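Local coordinates for SusD-like carbohydrate binding protein BF1063 (Bacteroides fragilis NCTC 9343, PDB 3I4G), which probably binds carbohydrate at the outer membrane of this gut bacterium, as a member of the SusD family of glycan-uptake lipoproteins, at residues A202-R206 with V384-V390; L391-L395 with E412-V417. All blocks are in the same frame, centred on the assembly; numbering follows the deposited sequence.

Contact 1: A202-R206 with V384-V390; sequences AFLGR and VIRYAEV
Ala202 on helix 197-211 faces Val390 with their CA atoms 6.8 Å apart, while the opposing segment runs from the end of strand 380-386 into helix 387-400. The methyl of Ala202 points into this corner, where its CB meets CG2 of Ile385 at 3.4 Å, tighter than usual for two carbons. Phe203 swings its ring end toward the same corner, with CG1 of Val384 at the ring edge and CG1 of Ile385 3.8 Å from CE2. Val384 and Ile385 both face Phe253, between strands 251-252 and 254-257, a classic beta bulge; the strand-to-helix corner packs on helix 197-211, consistent with the TPR-like helical part of the SusD fold. One turn of helix after Ala202, Arg206, extended from CG to NE, grips Glu389 side-on: NE to OE2 is 2.8 Å and NH2 to OE1 2.9 Å. Both carboxylate oxygens use syn lone pairs, and the two planes are nearly coplanar, 28° apart. CD1 of Ile385 lies 3.6 Å above one face of the Arg206 guanidinium, offset toward its rim, and Trp456 adds a cation-pi contact. A water accepts from NH2 of Arg206 and donates to the carbonyl O of Val384, tying the buried charge to the bulge.

Contact 2: L391-L395 with E412-V417; sequences LLGYL and ETINAV
Leu391 and Thr413 bring helix 387-400 closest to the turn that starts helix 414-418, their CA atoms 4.8 Å apart. The branched end of Leu391 lies against the backbone of that turn: CD2 is 3.6 Å from the carbonyl O of Glu412, and CD1 reaches on to the methyl of Ala416 and to CG2 of Val417. CG of Leu391 stands anti to its own carbonyl carbon (chi1 -64°); this and the extended chi2 lay both methyls against the Glu412 carbonyl. Leu392, with the same first torsion, turns CD2 over CA and CB of Ile414, crossing that side chain at about a right angle. One turn further on, Leu395 has CG anti to the backbone N (chi1 -177°); its CD2 touches both OG1 of Thr413, at 3.5 Å, and CB of Ile414, at 3.8 Å. Thr413 is at the N-cap position, yet its side chain makes no capping bond: OG1 is hydrogen-bonded back to the carbonyl of Ile409, and CG2 points to the edge of the Tyr394 ring, 3.6 Å from CD2. OE2 of Glu412 approaches the same edge near CE2, its carboxylate plane steeply inclined to the ring. Tyr394 also stacks on His222 of helix 214-227. Helix 387-400 here packs against the break between helix 407-412 and helix 414-418. Leucine methyls do most of the joining, meeting apolar carbons and a backbone carbonyl, while the hydroxyl of Thr413 is satisfied by Ile409, which implies a fit governed chiefly by side-chain shape.

Both contacts use helix 387-400, contact 1 at its first turn and contact 2 on the turns that follow, with centres about 11 Å apart. They meet directly where CB of Ala388 packs on CG2 of Val417, 4.0 Å away. Contact 1 is the deeper, about 11 Å from the chain centre against about 19 Å, and every touching residue in it is buried; contact 2 is largely buried too but includes the partly exposed Glu412 and Ala416. The deeper one joins elements 178 residues apart through a salt bridge set beside apolar packing, whereas the outer one joins near neighbours in sequence mainly by aliphatic packing. Helix 214-227 touches side chains of both.

Contact 1: A202-R206 with V384-V390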
loop_
_atom_site.group_PDB
_atom_site.type_symbol
_atom_site.label_atom_id
_atom_site.label_comp_id
_atom_site.label_asym_id
_atom_site.label_seq_id
_atom_site.Cartn_x
_atom_site.Cartn_y
_atom_site.Cartn_z
ATOM N N ALA A 202 1.900 -0.465 -15.163
ATOM C CA ALA A 202 2.153 -1.107 -13.886
ATOM C C ALA A 202 0.877 -1.735 -13.363
ATOM O O ALA A 202 0.899 -2.849 -12.846
ATOM C CB ALA A 202 2.712 -0.106 -12.890
ATOM N N PHE A 203 -0.255 -1.033 -13.500
ATOM C CA PHE A 203 -1.521 -1.645 -13.127
ATOM C C PHE A 203 -1.907 -2.798 -14.049
ATOM O O PHE A 203 -2.488 -3.777 -13.588
ATOM C CB PHE A 203 -2.644 -0.609 -13.035
ATOM C CG PHE A 203 -2.673 0.081 -11.713
ATOM C CD1 PHE A 203 -3.409 -0.464 -10.677
ATOM C CD2 PHE A 203 -1.956 1.241 -11.467
ATOM C CE1 PHE A 203 -3.444 0.125 -9.423
ATOM C CE2 PHE A 203 -2.011 1.849 -10.203
ATOM C CZ PHE A 203 -2.722 1.257 -9.182
ATOM N N LEU A 204 -1.557 -2.699 -15.316
ATOM C CA LEU A 204 -1.715 -3.842 -16.221
ATOM C C LEU A 204 -0.942 -5.033 -15.690
ATOM O O LEU A 204 -1.463 -6.154 -15.642
ATOM C CB LEU A 204 -1.214 -3.493 -17.629
ATOM C CG LEU A 204 -1.197 -4.589 -18.665
ATOM C CD1 LEU A 204 -2.615 -5.159 -18.863
ATOM C CD2 LEU A 204 -0.649 -4.056 -19.980
ATOM N N GLY A 205 0.323 -4.838 -15.344
ATOM C CA GLY A 205 1.112 -5.911 -14.772
ATOM C C GLY A 205 0.521 -6.490 -13.516
ATOM O O GLY A 205 0.482 -7.721 -13.366
ATOM N N ARG A 206 0.047 -5.654 -12.592
ATOM C CA ARG A 206 -0.577 -6.183 -11.393
ATOM C C ARG A 206 -1.850 -6.974 -11.738
ATOM O O ARG A 206 -2.134 -8.012 -11.112
ATOM C CB ARG A 206 -0.958 -5.068 -10.400
ATOM C CG ARG A 206 0.168 -4.373 -9.659
ATOM C CD ARG A 206 -0.440 -3.431 -8.648
ATOM N NE ARG A 206 0.524 -2.830 -7.739
ATOM C CZ ARG A 206 0.146 -2.069 -6.742
ATOM N NH1 ARG A 206 -1.145 -1.771 -6.586
ATOM N NH2 ARG A 206 1.041 -1.580 -5.919
ATOM N N VAL A 384 2.269 5.227 -5.043
ATOM C CA VAL A 384 1.358 4.137 -5.345
ATOM C C VAL A 384 2.085 3.083 -6.172
ATOM O O VAL A 384 1.952 1.882 -5.936
ATOM C CB VAL A 384 0.116 4.678 -6.066
ATOM C CG1 VAL A 384 -0.801 3.536 -6.413
ATOM C CG2 VAL A 384 -0.632 5.675 -5.178
ATOM N N ILE A 385 2.863 3.505 -7.164
ATOM C CA ILE A 385 3.680 2.622 -7.984
ATOM C C ILE A 385 5.099 3.163 -8.012
ATOM O O ILE A 385 5.346 4.282 -8.470
ATOM C CB ILE A 385 3.189 2.517 -9.446
ATOM C CG1 ILE A 385 1.739 2.014 -9.540
ATOM C CG2 ILE A 385 4.132 1.637 -10.293
ATOM C CD1 ILE A 385 1.474 0.573 -9.061
ATOM N N ARG A 386 6.024 2.359 -7.512
ATOM C CA ARG A 386 7.460 2.643 -7.547
ATOM C C ARG A 386 8.150 1.707 -8.529
ATOM O O ARG A 386 7.798 0.529 -8.677
ATOM C CB ARG A 386 8.095 2.504 -6.149
ATOM C CG ARG A 386 7.527 3.431 -5.143
ATOM C CD ARG A 386 8.371 3.618 -3.898
ATOM N NE ARG A 386 8.508 2.484 -2.982
ATOM C CZ ARG A 386 9.594 1.711 -2.843
ATOM N NH1 ARG A 386 10.633 1.743 -3.690
ATOM N NH2 ARG A 386 9.618 0.832 -1.859
ATOM N N TYR A 387 9.208 2.232 -9.149
ATOM C CA TYR A 387 9.984 1.391 -10.082
ATOM C C TYR A 387 10.558 0.146 -9.379
ATOM O O TYR A 387 10.716 -0.882 -9.995
ATOM C CB TYR A 387 11.088 2.200 -10.754
ATOM C CG TYR A 387 11.767 1.554 -11.954
ATOM C CD1 TYR A 387 11.031 1.119 -13.030
ATOM C CD2 TYR A 387 13.151 1.430 -12.002
ATOM C CE1 TYR A 387 11.654 0.584 -14.136
ATOM C CE2 TYR A 387 13.772 0.892 -13.097
ATOM C CZ TYR A 387 13.021 0.479 -14.146
ATOM O OH TYR A 387 13.645 -0.033 -15.284
ATOM N N ALA A 388 10.879 0.217 -8.078
ATOM C CA ALA A 388 11.337 -0.996 -7.422
ATOM C C ALA A 388 10.296 -2.104 -7.476
ATOM O O ALA A 388 10.649 -3.276 -7.612
ATOM C CB ALA A 388 11.661 -0.729 -5.989
ATOM N N GLU A 389 9.008 -1.767 -7.373
ATOM C CA GLU A 389 7.973 -2.794 -7.485
ATOM C C GLU A 389 7.940 -3.336 -8.915
ATOM O O GLU A 389 7.721 -4.530 -9.135
ATOM C CB GLU A 389 6.598 -2.249 -7.112
ATOM C CG GLU A 389 5.538 -3.355 -7.243
ATOM C CD GLU A 389 4.102 -2.911 -7.083
ATOM O OE1 GLU A 389 3.857 -1.814 -6.549
ATOM O OE2 GLU A 389 3.199 -3.688 -7.504
ATOM N N VAL A 390 8.109 -2.475 -9.912
ATOM C CA VAL A 390 8.153 -2.922 -11.298
ATOM C C VAL A 390 9.264 -3.940 -11.529
ATOM O O VAL A 390 9.034 -4.970 -12.172
ATOM C CB VAL A 390 8.326 -1.702 -12.252
ATOM C CG1 VAL A 390 8.580 -2.126 -13.691
ATOM C CG2 VAL A 390 7.096 -0.776 -12.160
HETATM O O HOH W 1 0.376 0.734 -4.101
#

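Contact 2: L391-L395 with E412-V417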
loop_
_atom_site.group_PDB
_atom_site.type_symbol
_atom_site.label_atom_id
_atom_site.label_comp_id
_atom_site.label_asym_id
_atom_site.label_seq_id
_atom_site.Cartn_x
_atom_site.Cartn_y
_atom_site.Cartn_z
ATOM N N LEU A 391 10.457 -3.651 -11.014
ATOM C CA LEU A 391 11.588 -4.566 -11.184
ATOM C C LEU A 391 11.347 -5.885 -10.479
ATOM O O LEU A 391 11.575 -6.959 -11.049
ATOM C CB LEU A 391 12.880 -3.931 -10.666
ATOM C CG LEU A 391 13.370 -2.687 -11.373
ATOM C CD1 LEU A 391 14.673 -2.168 -10.738
ATOM C CD2 LEU A 391 13.585 -2.950 -12.871
ATOM N N LEU A 392 10.828 -5.844 -9.249
ATOM C CA LEU A 392 10.548 -7.095 -8.532
ATOM C C LEU A 392 9.358 -7.829 -9.140
ATOM O O LEU A 392 9.309 -9.051 -9.118
ATOM C CB LEU A 392 10.339 -6.836 -7.047
ATOM C CG LEU A 392 11.520 -6.245 -6.293
ATOM C CD1 LEU A 392 11.147 -5.846 -4.867
ATOM C CD2 LEU A 392 12.707 -7.206 -6.310
ATOM N N GLY A 393 8.405 -7.088 -9.667
ATOM C CA GLY A 393 7.270 -7.706 -10.323
ATOM C C GLY A 393 7.669 -8.443 -11.584
ATOM O O GLY A 393 7.173 -9.544 -11.868
ATOM N N TYR A 394 8.527 -7.826 -12.395
ATOM C CA TYR A 394 9.069 -8.471 -13.584
ATOM C C TYR A 394 9.725 -9.798 -13.217
ATOM O O TYR A 394 9.440 -10.819 -13.807
ATOM C CB TYR A 394 10.060 -7.531 -14.262
ATOM C CG TYR A 394 10.783 -8.119 -15.455
ATOM C CD1 TYR A 394 10.097 -8.652 -16.536
ATOM C CD2 TYR A 394 12.170 -8.118 -15.524
ATOM C CE1 TYR A 394 10.764 -9.182 -17.601
ATOM C CE2 TYR A 394 12.839 -8.596 -16.632
ATOM C CZ TYR A 394 12.131 -9.148 -17.649
ATOM O OH TYR A 394 12.823 -9.635 -18.738
ATOM N N LEU A 395 10.602 -9.775 -12.206
ATOM C CA LEU A 395 11.309 -10.977 -11.787
ATOM C C LEU A 395 10.315 -12.022 -11.264
ATOM O O LEU A 395 10.437 -13.200 -11.613
ATOM C CB LEU A 395 12.364 -10.631 -10.744
ATOM C CG LEU A 395 13.226 -11.809 -10.267
ATOM C CD1 LEU A 395 13.939 -12.515 -11.430
ATOM C CD2 LEU A 395 14.233 -11.310 -9.231
ATOM N N GLU A 412 19.670 -6.654 -13.063
ATOM C CA GLU A 412 18.809 -5.554 -13.518
ATOM C C GLU A 412 17.541 -5.412 -12.654
ATOM O O GLU A 412 16.823 -4.430 -12.779
ATOM C CB GLU A 412 18.444 -5.702 -15.008
ATOM C CG GLU A 412 17.475 -6.767 -15.309
ATOM C CD GLU A 412 17.113 -6.898 -16.812
ATOM O OE1 GLU A 412 17.278 -5.920 -17.571
ATOM O OE2 GLU A 412 16.644 -7.992 -17.186
ATOM N N THR A 413 17.238 -6.395 -11.814
ATOM C CA THR A 413 16.002 -6.392 -11.052
ATOM C C THR A 413 16.271 -6.350 -9.553
ATOM O O THR A 413 16.451 -5.284 -8.974
ATOM C CB THR A 413 15.086 -7.594 -11.424
ATOM O OG1 THR A 413 15.758 -8.857 -11.211
ATOM C CG2 THR A 413 14.612 -7.519 -12.884
ATOM N N ILE A 414 16.292 -7.506 -8.913
ATOM C CA ILE A 414 16.455 -7.578 -7.473
ATOM C C ILE A 414 17.743 -6.920 -6.970
ATOM O O ILE A 414 17.731 -6.263 -5.921
ATOM C CB ILE A 414 16.341 -9.047 -6.992
ATOM C CG1 ILE A 414 16.326 -9.115 -5.472
ATOM C CG2 ILE A 414 17.444 -9.931 -7.602
ATOM C CD1 ILE A 414 15.657 -10.421 -4.951
ATOM N N ASN A 415 18.830 -7.060 -7.715
ATOM C CA ASN A 415 20.096 -6.473 -7.266
ATOM C C ASN A 415 20.166 -4.962 -7.527
ATOM O O ASN A 415 20.944 -4.252 -6.888
ATOM C CB ASN A 415 21.274 -7.229 -7.853
ATOM C CG ASN A 415 21.318 -8.624 -7.371
ATOM O OD1 ASN A 415 20.789 -8.911 -6.309
ATOM N ND2 ASN A 415 21.943 -9.503 -8.139
ATOM N N ALA A 416 19.356 -4.453 -8.447
ATOM C CA ALA A 416 19.252 -3.002 -8.622
ATOM C C ALA A 416 18.498 -2.405 -7.430
ATOM O O ALA A 416 18.838 -1.303 -6.964
ATOM C CB ALA A 416 18.558 -2.675 -9.942
ATOM N N VAL A 417 17.514 -3.132 -6.913
ATOM C CA VAL A 417 16.774 -2.708 -5.723
ATOM C C VAL A 417 17.663 -2.819 -4.500
ATOM O O VAL A 417 17.832 -1.849 -3.751
ATOM C CB VAL A 417 15.514 -3.551 -5.544
ATOM C CG1 VAL A 417 14.800 -3.240 -4.249
ATOM C CG2 VAL A 417 14.577 -3.292 -6.731
HETATM O O HOH W 2 15.369 -8.774 -19.108
#